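Local coordinates for C2 toxin component I (Clostridium botulinum, PDB 2J3X), which is the enzymatic component of the binary C2 toxin, an ADP-ribosyltransferase that modifies actin inside target cells, at residues A[192-197]-A[214-219]; A[100-105]-A[164-169]; A[107-112]-A[139-144]; A[171-176]-A[186-191]; A[292-297]-A[366-371]. The protein carries 2 engineered substitutions. All coordinates share one frame; numbering follows the deposited sequence. Where two conformers were deposited one is given.

Interaction 1 (A[192-197]-A[214-219])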
# COMPACT_ATOMS: atom_id res chain seq x y z
N SER A 192 0.98 2.63 7.85
CA SER A 192 2.31 2.45 7.31
C SER A 192 3.35 2.58 8.42
O SER A 192 3.06 3.14 9.48
CB SER A 192 2.64 3.52 6.26
OG SER A 192 1.76 3.35 5.15
N ILE A 193 4.52 2.06 8.12
CA ILE A 193 5.68 2.25 9.02
C ILE A 193 6.72 3.04 8.23
O ILE A 193 6.97 2.73 7.07
CB ILE A 193 6.24 0.91 9.47
CG1 ILE A 193 5.34 0.29 10.54
CG2 ILE A 193 7.56 1.12 10.22
CD1 ILE A 193 5.50 1.01 11.99
N ILE A 194 7.31 4.04 8.88
CA ILE A 194 8.43 4.80 8.36
C ILE A 194 9.67 4.49 9.24
O ILE A 194 9.75 4.93 10.40
CB ILE A 194 8.15 6.28 8.41
CG1 ILE A 194 6.90 6.63 7.59
CG2 ILE A 194 9.38 7.07 7.85
CD1 ILE A 194 6.48 8.12 7.74
N PRO A 195 10.60 3.68 8.72
CA PRO A 195 11.79 3.33 9.55
C PRO A 195 12.55 4.63 9.80
O PRO A 195 12.74 5.43 8.89
CB PRO A 195 12.60 2.43 8.58
CG PRO A 195 11.49 1.74 7.79
CD PRO A 195 10.61 2.95 7.42
N GLU A 196 12.92 4.84 11.07
CA GLU A 196 13.66 6.05 11.44
C GLU A 196 15.11 5.77 11.80
O GLU A 196 15.96 6.67 11.61
CB GLU A 196 12.94 6.76 12.60
CG GLU A 196 11.45 7.11 12.28
CD GLU A 196 11.24 8.27 11.32
OE1 GLU A 196 12.24 8.84 10.79
OE2 GLU A 196 10.04 8.63 11.08
N SER A 197 15.40 4.56 12.27
CA SER A 197 16.78 4.15 12.61
C SER A 197 16.87 2.64 12.56
O SER A 197 15.86 1.96 12.62
CB SER A 197 17.21 4.62 14.00
OG SER A 197 16.36 4.09 14.99
N SER A 214 8.14 4.70 12.77
CA SER A 214 6.99 5.52 13.20
C SER A 214 5.78 5.01 12.51
O SER A 214 5.81 4.77 11.31
CB SER A 214 7.11 7.02 12.78
OG SER A 214 8.23 7.57 13.38
N LEU A 215 4.69 4.86 13.25
CA LEU A 215 3.43 4.46 12.66
C LEU A 215 2.82 5.67 11.99
O LEU A 215 2.69 6.72 12.63
CB LEU A 215 2.51 3.96 13.78
CG LEU A 215 1.28 3.16 13.41
CD1 LEU A 215 1.72 1.81 12.86
CD2 LEU A 215 0.43 3.00 14.71
N SER A 216 2.41 5.53 10.73
CA SER A 216 1.92 6.69 10.00
C SER A 216 0.72 6.32 9.14
O SER A 216 0.39 5.15 9.03
CB SER A 216 3.05 7.31 9.15
OG SER A 216 4.33 7.21 9.78
N GLN A 217 0.07 7.32 8.55
CA GLN A 217 -1.08 7.04 7.69
C GLN A 217 -0.92 7.82 6.44
O GLN A 217 -0.95 9.06 6.49
CB GLN A 217 -2.36 7.52 8.38
CG GLN A 217 -2.88 6.56 9.37
CD GLN A 217 -3.95 7.22 10.24
OE1 GLN A 217 -3.67 8.13 11.04
NE2 GLN A 217 -5.19 6.75 10.07
N GLU A 218 -0.65 7.14 5.31
CA GLU A 218 -0.40 7.83 4.09
C GLU A 218 -1.76 7.98 3.40
O GLU A 218 -2.54 7.02 3.35
CB GLU A 218 0.52 6.96 3.18
CG GLU A 218 0.89 7.70 1.92
CD GLU A 218 1.88 6.84 1.11
OE1 GLU A 218 1.84 5.59 1.21
OE2 GLU A 218 2.66 7.44 0.35
N LEU A 219 -2.06 9.17 2.88
CA LEU A 219 -3.42 9.43 2.34
C LEU A 219 -3.62 8.55 1.10
O LEU A 219 -2.80 8.59 0.17
CB LEU A 219 -3.53 10.89 1.91
CG LEU A 219 -4.93 11.34 1.43
CD1 LEU A 219 -6.01 11.01 2.47
CD2 LEU A 219 -4.87 12.83 1.10
O HOH W 1 -0.75 4.28 5.36
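The beta hairpin of strands 191-203 and 206-216 pairs Ser192, Ile193 and Ile194 with Ser216, Leu215 and Ser214 in antiparallel register. Ser192 N reaches Ser216 O at 2.8 Å, almost straight with 177° at the hydrogen, and Ser216 N returns a bond to Ser192 O. Ile194 and Ser214 make the second two-bond pair, with Ile194 N to Ser214 O at 2.9 Å. Between them Ile193 and Leu215 are a non-hydrogen-bonded pair. Chi2 of -75° carries Ile193 CD1 to 4.0 Å from Leu215 CD1, on the face that also packs against Val164 and Thr166 of strand 162-168. Further along, Glu196 and Ser197 both face Glu212, a classic beta bulge. The Glu196 chain bends at chi2, and Glu196 CG lies 3.4 Å from Ser214 OG. At the Ser192 end a water joins Ser192 OG, 2.7 Å away, to Glu218 N. Ser192 OG is also hydrogen-bonded to Thr142 OG1 of strand 141-143, and the Glu218 carboxylate forms a salt bridge with Arg368.

Interaction 2 (A[100-105]-A[164-169]). With SO4 (sulfate ion), chain P.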
# COMPACT_ATOMS: atom_id res chain seq x y z
N GLY A 100 5.63 -1.99 21.01
CA GLY A 100 5.77 -3.41 20.70
C GLY A 100 6.29 -3.55 19.27
O GLY A 100 6.85 -2.62 18.73
N TYR A 101 6.13 -4.73 18.70
CA TYR A 101 6.82 -5.10 17.47
C TYR A 101 5.77 -5.30 16.40
O TYR A 101 4.86 -6.16 16.57
CB TYR A 101 7.55 -6.40 17.66
CG TYR A 101 8.59 -6.36 18.74
CD1 TYR A 101 9.64 -5.44 18.68
CD2 TYR A 101 8.51 -7.25 19.84
CE1 TYR A 101 10.66 -5.44 19.69
CE2 TYR A 101 9.51 -7.22 20.88
CZ TYR A 101 10.56 -6.33 20.78
OH TYR A 101 11.56 -6.28 21.76
N VAL A 102 5.86 -4.56 15.31
CA VAL A 102 4.87 -4.74 14.25
C VAL A 102 5.23 -5.87 13.28
O VAL A 102 6.40 -6.17 13.06
CB VAL A 102 4.56 -3.42 13.48
CG1 VAL A 102 3.69 -2.49 14.33
CG2 VAL A 102 5.83 -2.66 13.09
N ASN A 103 4.22 -6.51 12.71
CA ASN A 103 4.49 -7.68 11.86
C ASN A 103 4.91 -7.27 10.43
O ASN A 103 4.07 -7.35 9.50
CB ASN A 103 3.33 -8.66 11.90
CG ASN A 103 1.98 -8.06 11.47
OD1 ASN A 103 1.66 -6.85 11.64
ND2 ASN A 103 1.14 -8.94 10.96
N PHE A 104 6.14 -6.78 10.26
CA PHE A 104 6.74 -6.56 8.90
C PHE A 104 7.89 -7.51 8.73
O PHE A 104 8.80 -7.53 9.59
CB PHE A 104 7.27 -5.15 8.66
CG PHE A 104 6.23 -4.16 8.33
CD1 PHE A 104 5.47 -3.55 9.36
CD2 PHE A 104 6.06 -3.76 7.02
CE1 PHE A 104 4.50 -2.61 9.04
CE2 PHE A 104 5.06 -2.86 6.69
CZ PHE A 104 4.29 -2.27 7.69
N THR A 105 7.90 -8.28 7.63
CA THR A 105 9.07 -9.07 7.22
C THR A 105 9.98 -8.26 6.33
O THR A 105 9.57 -7.19 5.83
CB THR A 105 8.62 -10.32 6.40
OG1 THR A 105 7.95 -9.85 5.24
CG2 THR A 105 7.65 -11.16 7.23
N VAL A 164 10.82 -4.87 13.82
CA VAL A 164 10.38 -3.52 13.71
C VAL A 164 9.61 -3.11 14.95
O VAL A 164 8.56 -3.67 15.21
CB VAL A 164 9.45 -3.37 12.44
CG1 VAL A 164 9.03 -1.90 12.23
CG2 VAL A 164 10.23 -3.89 11.19
N LYS A 165 10.17 -2.18 15.70
CA LYS A 165 9.58 -1.72 17.01
C LYS A 165 8.96 -0.34 16.78
O LYS A 165 9.54 0.48 16.06
CB LYS A 165 10.71 -1.61 18.04
CG LYS A 165 10.24 -1.31 19.45
CD LYS A 165 11.44 -1.34 20.42
CE LYS A 165 11.00 -1.04 21.80
NZ LYS A 165 12.27 -1.13 22.63
N THR A 166 7.77 -0.12 17.31
CA THR A 166 7.09 1.13 17.13
C THR A 166 6.29 1.47 18.39
O THR A 166 6.21 0.67 19.30
CB THR A 166 6.15 1.12 15.88
OG1 THR A 166 5.74 2.47 15.59
CG2 THR A 166 4.92 0.27 16.12
N ARG A 167 5.74 2.66 18.42
CA ARG A 167 4.84 3.12 19.50
C ARG A 167 3.50 3.50 18.87
O ARG A 167 3.44 4.34 17.96
CB ARG A 167 5.51 4.34 20.13
CG ARG A 167 4.71 5.09 21.20
CD ARG A 167 5.64 6.10 21.84
NE ARG A 167 5.11 6.56 23.12
CZ ARG A 167 5.72 6.54 24.30
NH1 ARG A 167 6.97 6.08 24.46
NH2 ARG A 167 5.06 6.99 25.35
N VAL A 168 2.41 2.90 19.36
CA VAL A 168 1.10 3.24 18.89
C VAL A 168 0.54 4.32 19.83
O VAL A 168 0.52 4.12 21.05
CB VAL A 168 0.16 2.03 18.98
CG1 VAL A 168 -1.24 2.39 18.42
CG2 VAL A 168 0.81 0.82 18.27
N PRO A 169 0.08 5.45 19.26
CA PRO A 169 -0.48 6.54 20.08
C PRO A 169 -1.76 6.23 20.84
O PRO A 169 -2.62 5.51 20.35
CB PRO A 169 -0.70 7.67 19.04
CG PRO A 169 0.30 7.34 17.95
CD PRO A 169 0.16 5.84 17.84
S SO4 P . -0.58 -12.83 9.23
O1 SO4 P . -1.22 -13.25 10.48
O2 SO4 P . -1.53 -12.20 8.29
O3 SO4 P . 0.48 -11.86 9.50
O4 SO4 P . -0.10 -14.05 8.56
O HOH W 2 13.28 -4.22 22.25
O HOH W 3 8.87 -7.03 13.87
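Val102 and Val164 meet methyl to methyl, with Val102 CG2 only 3.4 Å from Val164 CG1, tighter than usual van der Waals contact. The other branch, Val102 CG1, approaches Thr166 CG2 to 3.5 Å, the two side chains crossing at about a right angle. The valine backbones are joined by Val102 N to Val164 O at 2.8 Å, a bond bent to 143° at the hydrogen. In place of a direct return bond, a water donates to Val102 O at 2.7 Å and accepts from Val164 N at 2.9 Å. Gly100 and Thr166 form a regular antiparallel pair, Thr166 N reaching Gly100 O at 3.0 Å. Strands 98-102 and 162-168 are thus neighbours within the eight-stranded mixed sheet of the ADP-ribosyltransferase-like unit, and their short segments run at 116° to each other. On the face opposite the valines, Tyr101 CD1 lies 4.0 Å from Lys165 CB. The lysine chain is fully extended, and a water accepts from its NZ and donates to Tyr101 OH, which is also hydrogen-bonded to Asp153. In the next shell Ile193 packs on Val102, Val164 and Thr166, while Thr166 OG1 is bonded to Gly213 O of strand 206-216. Past the strand, Asn103 is the centre of an inverse gamma turn, Phe104 N bonding Val102 O at 2.9 Å, and this turn carries Phe104 CB toward Val164 CG2. Asn103 ND2 makes a weak hydrogen bond to a sulfate that Thr51 and Lys50 also bind.

Interaction 3 (A[107-112]-A[139-144])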
# COMPACT_ATOMS: atom_id res chain seq x y z
N LYS A 107 10.67 -8.80 3.24
CA LYS A 107 10.02 -8.61 1.90
C LYS A 107 9.04 -7.45 1.94
O LYS A 107 8.93 -6.70 0.96
CB LYS A 107 9.25 -9.86 1.42
CG LYS A 107 10.13 -10.91 0.83
CD LYS A 107 9.36 -12.22 0.72
CE LYS A 107 10.29 -13.31 0.14
NZ LYS A 107 9.60 -14.56 -0.35
N GLU A 108 8.31 -7.30 3.06
CA GLU A 108 7.35 -6.19 3.23
C GLU A 108 7.97 -4.81 3.43
O GLU A 108 7.25 -3.80 3.47
CB GLU A 108 6.42 -6.50 4.41
CG GLU A 108 5.61 -7.76 4.21
CD GLU A 108 4.68 -7.98 5.38
OE1 GLU A 108 5.17 -8.36 6.45
OE2 GLU A 108 3.46 -7.73 5.23
N LEU A 109 9.30 -4.77 3.62
CA LEU A 109 10.07 -3.53 3.62
C LEU A 109 10.81 -3.40 2.29
O LEU A 109 11.74 -2.64 2.19
CB LEU A 109 11.08 -3.54 4.81
CG LEU A 109 10.42 -3.64 6.17
CD1 LEU A 109 11.49 -3.89 7.24
CD2 LEU A 109 9.61 -2.37 6.53
N GLY A 110 10.39 -4.18 1.29
CA GLY A 110 11.08 -4.14 -0.01
C GLY A 110 12.51 -4.66 -0.05
O GLY A 110 13.29 -4.27 -0.93
N ILE A 111 12.85 -5.55 0.89
CA ILE A 111 14.21 -6.10 0.99
C ILE A 111 14.21 -7.50 0.49
O ILE A 111 13.58 -8.42 1.07
CB ILE A 111 14.73 -6.06 2.46
CG1 ILE A 111 14.84 -4.61 2.94
CG2 ILE A 111 16.06 -6.91 2.59
CD1 ILE A 111 15.16 -4.60 4.50
N ASN A 112 14.88 -7.67 -0.66
CA ASN A 112 14.93 -8.98 -1.28
C ASN A 112 16.32 -9.59 -1.19
O ASN A 112 16.52 -10.66 -1.75
CB ASN A 112 14.50 -8.89 -2.74
CG ASN A 112 13.08 -8.34 -2.89
OD1 ASN A 112 12.17 -8.76 -2.16
ND2 ASN A 112 12.89 -7.45 -3.85
N GLN A 139 11.64 5.81 4.20
CA GLN A 139 10.71 5.28 3.21
C GLN A 139 9.44 4.88 3.95
O GLN A 139 9.46 4.69 5.17
CB GLN A 139 11.32 4.03 2.51
CG GLN A 139 10.40 3.47 1.40
CD GLN A 139 10.07 4.51 0.36
OE1 GLN A 139 9.06 5.22 0.46
NE2 GLN A 139 10.96 4.66 -0.62
N GLU A 140 8.32 4.77 3.24
CA GLU A 140 7.05 4.50 3.94
C GLU A 140 6.41 3.25 3.38
O GLU A 140 6.16 3.14 2.15
CB GLU A 140 6.12 5.70 3.77
CG GLU A 140 4.81 5.57 4.55
CD GLU A 140 4.05 6.88 4.59
OE1 GLU A 140 4.12 7.66 3.60
OE2 GLU A 140 3.37 7.14 5.61
N TYR A 141 6.16 2.29 4.26
CA TYR A 141 5.72 0.94 3.84
C TYR A 141 4.36 0.62 4.43
O TYR A 141 4.21 0.46 5.64
CB TYR A 141 6.71 -0.09 4.36
CG TYR A 141 8.09 0.11 3.80
CD1 TYR A 141 8.43 -0.35 2.51
CD2 TYR A 141 9.10 0.75 4.58
CE1 TYR A 141 9.73 -0.16 2.01
CE2 TYR A 141 10.38 0.94 4.09
CZ TYR A 141 10.70 0.46 2.81
OH TYR A 141 11.99 0.65 2.32
N THR A 142 3.34 0.51 3.58
CA THR A 142 1.99 0.32 4.08
C THR A 142 1.66 -1.14 4.37
O THR A 142 1.92 -2.05 3.54
CB THR A 142 0.99 0.87 3.01
OG1 THR A 142 1.41 2.20 2.67
CG2 THR A 142 -0.48 0.84 3.52
N LYS A 143 1.03 -1.38 5.53
CA LYS A 143 0.46 -2.66 5.85
C LYS A 143 -1.01 -2.62 5.43
O LYS A 143 -1.84 -1.99 6.07
CB LYS A 143 0.59 -2.92 7.37
CG LYS A 143 0.15 -4.38 7.74
CD LYS A 143 1.29 -5.39 7.52
CE LYS A 143 0.85 -6.79 7.94
NZ LYS A 143 2.03 -7.66 7.62
N PHE A 144 -1.32 -3.24 4.29
CA PHE A 144 -2.69 -3.17 3.78
C PHE A 144 -3.71 -3.86 4.67
O PHE A 144 -4.85 -3.37 4.79
CB PHE A 144 -2.73 -3.74 2.35
CG PHE A 144 -1.80 -3.05 1.42
CD1 PHE A 144 -1.98 -1.70 1.05
CD2 PHE A 144 -0.71 -3.76 0.89
CE1 PHE A 144 -1.08 -1.08 0.13
CE2 PHE A 144 0.19 -3.16 -0.01
CZ PHE A 144 0.01 -1.81 -0.37
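Tyr141, Glu108 and Leu109 lose the most surface to this contact. Leu109 lies over the Tyr141 ring: its CA is 3.9 Å from the ring centroid and 19° off the normal, which qualifies as a CH-pi contact over the face. The two side chains cross at about a right angle, with Leu109 CD2 3.7 Å from Tyr141 CD2. Glu108 makes the polar part. Its OE2 offers the syn lone pair to Lys143 NZ at 2.8 Å, a salt bridge. The lysine chain is bent at chi2 (83°), which turns CD off the line of the preceding bonds, and its NZ has a second partner in Asn103 O. Glu108 OE1 accepts from Thr105 N, so both carboxylate oxygens have a partner, which should restrain rotation of the group. Arg402, from the second ADP-ribosyltransferase-like unit, bonds to Glu108 O. The short 3-10 turn bearing Glu108 is closed by Gly110 N to Lys107 O at 2.9 Å, and Gly110 has a positive phi (67°), a conformation glycine adopts readily. The contact is thus a loop folded onto strand 141-143, an outermost strand of the mixed sheet in the first ADP-ribosyltransferase-like unit.

Interaction 4 (A[171-176]-A[186-191])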
# COMPACT_ATOMS: atom_id res chain seq x y z
N THR A 171 -5.47 6.74 22.08
CA THR A 171 -6.73 6.96 21.36
C THR A 171 -6.89 6.09 20.11
O THR A 171 -8.00 6.02 19.57
CB THR A 171 -7.06 8.46 20.99
OG1 THR A 171 -6.32 8.83 19.84
CG2 THR A 171 -6.77 9.45 22.14
N PHE A 172 -5.82 5.45 19.63
CA PHE A 172 -5.97 4.59 18.44
C PHE A 172 -6.82 3.37 18.74
O PHE A 172 -6.80 2.85 19.82
CB PHE A 172 -4.61 4.11 17.97
CG PHE A 172 -3.92 5.04 17.05
CD1 PHE A 172 -3.99 6.42 17.22
CD2 PHE A 172 -3.11 4.52 16.04
CE1 PHE A 172 -3.28 7.29 16.38
CE2 PHE A 172 -2.38 5.38 15.22
CZ PHE A 172 -2.49 6.75 15.39
N ASP A 173 -7.62 2.93 17.75
CA ASP A 173 -8.49 1.77 17.91
C ASP A 173 -7.63 0.55 18.04
O ASP A 173 -6.55 0.46 17.42
CB ASP A 173 -9.35 1.55 16.65
CG ASP A 173 -10.25 2.73 16.34
OD1 ASP A 173 -10.64 3.49 17.25
OD2 ASP A 173 -10.55 2.94 15.15
N TYR A 174 -8.09 -0.42 18.82
CA TYR A 174 -7.36 -1.65 19.03
C TYR A 174 -8.19 -2.78 19.54
O TYR A 174 -9.21 -2.56 20.21
CB TYR A 174 -6.14 -1.48 19.96
CG TYR A 174 -6.53 -1.45 21.44
CD1 TYR A 174 -7.19 -0.35 21.96
CD2 TYR A 174 -6.18 -2.52 22.30
CE1 TYR A 174 -7.56 -0.29 23.33
CE2 TYR A 174 -6.53 -2.48 23.68
CZ TYR A 174 -7.22 -1.37 24.17
OH TYR A 174 -7.54 -1.29 25.51
N GLY A 175 -7.71 -3.98 19.25
CA GLY A 175 -8.20 -5.21 19.80
C GLY A 175 -7.02 -5.90 20.42
O GLY A 175 -5.87 -5.43 20.27
N VAL A 176 -7.30 -6.98 21.12
CA VAL A 176 -6.25 -7.80 21.74
C VAL A 176 -6.43 -9.23 21.34
O VAL A 176 -7.54 -9.78 21.39
CB VAL A 176 -6.21 -7.65 23.30
CG1 VAL A 176 -5.14 -8.61 23.88
CG2 VAL A 176 -5.89 -6.17 23.65
N LEU A 186 -4.31 -5.74 17.91
CA LEU A 186 -4.71 -5.76 16.52
C LEU A 186 -5.11 -4.33 16.22
O LEU A 186 -5.91 -3.74 16.96
CB LEU A 186 -5.92 -6.71 16.35
CG LEU A 186 -6.27 -6.89 14.86
CD1 LEU A 186 -5.15 -7.58 14.11
CD2 LEU A 186 -7.56 -7.67 14.76
N LEU A 187 -4.58 -3.75 15.14
CA LEU A 187 -4.94 -2.37 14.79
C LEU A 187 -5.55 -2.34 13.38
O LEU A 187 -5.46 -3.35 12.66
CB LEU A 187 -3.72 -1.42 14.85
CG LEU A 187 -2.79 -1.58 16.05
CD1 LEU A 187 -1.59 -0.64 15.81
CD2 LEU A 187 -3.50 -1.19 17.33
N ASN A 188 -6.18 -1.22 13.03
CA ASN A 188 -6.90 -1.06 11.77
C ASN A 188 -6.01 -1.35 10.57
O ASN A 188 -4.75 -1.26 10.61
CB ASN A 188 -7.37 0.40 11.67
CG ASN A 188 -8.55 0.69 12.56
OD1 ASN A 188 -9.28 -0.23 12.92
ND2 ASN A 188 -8.82 1.96 12.81
N GLN A 189 -6.67 -1.64 9.45
CA GLN A 189 -5.99 -1.79 8.19
C GLN A 189 -5.38 -0.44 7.76
O GLN A 189 -5.89 0.65 8.12
CB GLN A 189 -7.05 -2.09 7.12
CG GLN A 189 -7.75 -3.45 7.27
CD GLN A 189 -8.46 -3.82 5.98
OE1 GLN A 189 -9.65 -4.06 6.00
NE2 GLN A 189 -7.72 -3.89 4.83
N GLY A 190 -4.32 -0.51 6.95
CA GLY A 190 -3.87 0.65 6.21
C GLY A 190 -2.89 1.60 6.91
O GLY A 190 -2.70 2.73 6.46
N PHE A 191 -2.27 1.15 8.00
CA PHE A 191 -1.19 1.94 8.56
C PHE A 191 0.07 1.67 7.80
O PHE A 191 0.24 0.56 7.26
CB PHE A 191 -0.92 1.55 10.03
CG PHE A 191 -1.93 2.13 11.00
CD1 PHE A 191 -1.98 3.49 11.20
CD2 PHE A 191 -2.81 1.29 11.69
CE1 PHE A 191 -2.93 4.06 12.07
CE2 PHE A 191 -3.78 1.84 12.58
CZ PHE A 191 -3.80 3.22 12.76
O HOH W 4 -6.15 1.11 14.84
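Chi1 of -87° at Phe172, and a similar value at Phe191, set CG beside the backbone N and anti to the carbonyl carbon, and the two rings meet beyond them. Their planes differ by 10°, but with centroids 5.4 Å apart the rings are slid past one another and scarcely overlap. The closest touch is Phe172 CE2 to Phe191 CE1 at 3.5 Å, with Phe191 CZ close to both CD2 and CE2 of Phe172. At the next residue, Asp173, OD2 accepts from Asn188 ND2 at 3.1 Å, being met on the anti side and somewhat out of the carboxylate plane. The amide and carboxylate planes are turned well away from parallel, 71° apart. These residues prolong the hairpin of strands 175-178 and 183-187, the former an outermost strand of the eight-stranded mixed sheet. Its pairing rests on Gly175 N to Leu186 O at 2.9 Å and Leu186 N to Gly175 O at 2.8 Å. One step beyond, a water takes over the ladder: it donates to Asp173 O at 2.7 Å and accepts from Asn188 N at 3.0 Å, lying in the plane of the Phe191 ring at its edge. Leu187 CD2 packs against Asp173 O and lies 3.7 Å from Tyr174 CB. The phenol of Tyr174 leads away to Glu25 of helix 15-30, whereas Leu186 packs on Ile85 of helix 77-90.

Interaction 5 (A[292-297]-A[366-371])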
# COMPACT_ATOMS: atom_id res chain seq x y z
N PRO A 292 -1.22 19.26 -4.08
CA PRO A 292 -1.05 20.11 -2.88
C PRO A 292 -0.51 19.38 -1.65
O PRO A 292 -0.08 20.03 -0.70
CB PRO A 292 -2.46 20.64 -2.65
CG PRO A 292 -3.33 19.55 -3.16
CD PRO A 292 -2.64 19.01 -4.39
N GLN A 293 -0.68 18.06 -1.61
CA GLN A 293 -0.20 17.27 -0.44
C GLN A 293 0.12 15.90 -0.96
O GLN A 293 -0.38 15.52 -2.02
CB GLN A 293 -1.27 17.20 0.66
CG GLN A 293 -2.54 16.37 0.23
CD GLN A 293 -3.68 16.34 1.24
OE1 GLN A 293 -4.81 16.44 0.88
NE2 GLN A 293 -3.35 16.20 2.54
N THR A 294 0.89 15.13 -0.22
CA THR A 294 1.23 13.77 -0.68
C THR A 294 0.00 12.86 -0.60
O THR A 294 -0.67 12.82 0.41
CB THR A 294 2.37 13.23 0.15
OG1 THR A 294 3.50 14.10 -0.05
CG2 THR A 294 2.80 11.80 -0.33
N LEU A 295 -0.22 12.12 -1.67
CA LEU A 295 -1.22 11.09 -1.62
C LEU A 295 -0.97 10.04 -2.67
O LEU A 295 -0.17 10.23 -3.55
CB LEU A 295 -2.59 11.68 -1.80
CG LEU A 295 -3.05 12.05 -3.19
CD1 LEU A 295 -4.54 12.24 -3.19
CD2 LEU A 295 -2.30 13.19 -3.79
N ILE A 296 -1.71 8.95 -2.55
CA ILE A 296 -1.58 7.80 -3.44
C ILE A 296 -2.60 7.90 -4.60
O ILE A 296 -3.79 8.06 -4.37
CB ILE A 296 -1.78 6.49 -2.64
CG1 ILE A 296 -0.63 6.33 -1.59
CG2 ILE A 296 -1.94 5.27 -3.58
CD1 ILE A 296 0.78 6.06 -2.26
N ALA A 297 -2.12 7.73 -5.83
CA ALA A 297 -3.02 7.49 -6.94
C ALA A 297 -2.59 6.18 -7.66
O ALA A 297 -1.51 5.65 -7.41
CB ALA A 297 -2.95 8.63 -7.91
N ARG A 366 0.92 1.71 -7.54
CA ARG A 366 0.41 2.46 -6.37
C ARG A 366 1.42 3.62 -6.25
O ARG A 366 2.48 3.50 -5.65
CB ARG A 366 0.36 1.49 -5.15
CG ARG A 366 -0.11 2.26 -3.85
CD ARG A 366 -0.44 1.29 -2.75
NE ARG A 366 -0.81 2.05 -1.54
CZ ARG A 366 -0.02 2.22 -0.47
NH1 ARG A 366 1.19 1.65 -0.44
NH2 ARG A 366 -0.48 2.95 0.59
N LEU A 367 1.09 4.75 -6.88
CA LEU A 367 2.07 5.82 -7.11
C LEU A 367 1.95 6.83 -5.98
O LEU A 367 0.87 7.35 -5.75
CB LEU A 367 1.74 6.59 -8.43
CG LEU A 367 1.81 5.63 -9.63
CD1 LEU A 367 1.33 6.35 -10.88
CD2 LEU A 367 3.25 5.12 -9.80
N ARG A 368 3.05 7.13 -5.31
CA ARG A 368 3.03 8.25 -4.37
C ARG A 368 3.19 9.56 -5.13
O ARG A 368 4.23 9.81 -5.75
CB ARG A 368 4.14 8.06 -3.30
CG ARG A 368 4.22 9.30 -2.31
CD ARG A 368 5.45 9.12 -1.37
NE ARG A 368 5.33 7.81 -0.71
CZ ARG A 368 6.34 6.98 -0.38
NH1 ARG A 368 7.59 7.29 -0.66
NH2 ARG A 368 6.08 5.78 0.18
N LEU A 369 2.16 10.40 -5.07
CA LEU A 369 2.24 11.71 -5.70
C LEU A 369 2.64 12.68 -4.64
O LEU A 369 1.86 12.96 -3.77
CB LEU A 369 0.86 12.12 -6.29
CG LEU A 369 0.29 11.07 -7.29
CD1 LEU A 369 -1.04 11.60 -7.95
CD2 LEU A 369 1.34 10.64 -8.37
N SER A 370 3.88 13.18 -4.69
CA SER A 370 4.37 14.00 -3.59
C SER A 370 3.91 15.45 -3.74
O SER A 370 3.70 15.93 -4.85
CB SER A 370 5.92 13.95 -3.59
OG SER A 370 6.40 12.62 -3.29
N GLU A 371 3.83 16.18 -2.62
CA GLU A 371 3.50 17.59 -2.71
C GLU A 371 4.34 18.34 -3.76
O GLU A 371 5.58 18.32 -3.67
CB GLU A 371 3.65 18.29 -1.33
CG GLU A 371 3.35 19.77 -1.43
CD GLU A 371 3.55 20.60 -0.15
OE1 GLU A 371 3.34 20.03 0.91
OE2 GLU A 371 3.95 21.80 -0.29
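Leu367 to Leu369 pair with Ala297 to Leu295 as antiparallel strands, 295-301 being an outermost strand of the five-stranded mixed sheet in the second ADP-ribosyltransferase-like unit. Arg366 begins the run: its CG lies 3.5 Å from Ile296 CG2, and Ile296 CD1 sits 4.2 Å above one face of the guanidinium, toward the rim. Salt bridges to Asp422 and Asp220 hold that group. Leu367 pairs with Ala297 through two backbone bonds, Leu367 N to Ala297 O being 2.8 Å long. The Arg368 side chain passes obliquely across Thr294, with Arg368 CG 3.5 Å from Thr294 CG2. A bend at chi3 (-55°) then redirects NE, which bridges to Glu218, while NH1 is bonded to Gln139 OE1. Leu369 repeats the two-bond pattern, with Leu369 N to Leu295 O at 2.8 Å, and its CD1 lies against Ala297 CB on the face that both share. The strand ends there, but the chains stay close. Past Ser370, whose CA lies near Thr294 OG1, the backbone of Glu371 makes a weak hydrogen bond from its N to Thr294 OG1. The contact closes with Glu371 CG at 3.5 Å from Pro292 O.

How the interactions relate
Interactions 1 to 4 all reach the eight-stranded mixed sheet of the first ADP-ribosyltransferase-like unit. Interaction 1 lies about 10 Å, centre to centre, from both interaction 2 and interaction 3, and about 14 Å from interaction 4. Ile193 packs on Phe104, and Phe191 O bonds Lys143 N along strand 141-143. In chain order interaction 2 encloses interaction 3, and interactions 4, 1 and 5 follow in series. Interaction 5 belongs to the second sheet and unit, with its centre about 15 Å from interaction 1 and 24 Å from interactions 2 and 4. Thr142 OG1 to Arg366 NH2 and Leu219 O to Ile296 N tie the two ADP-ribosyltransferase-like units at their interface.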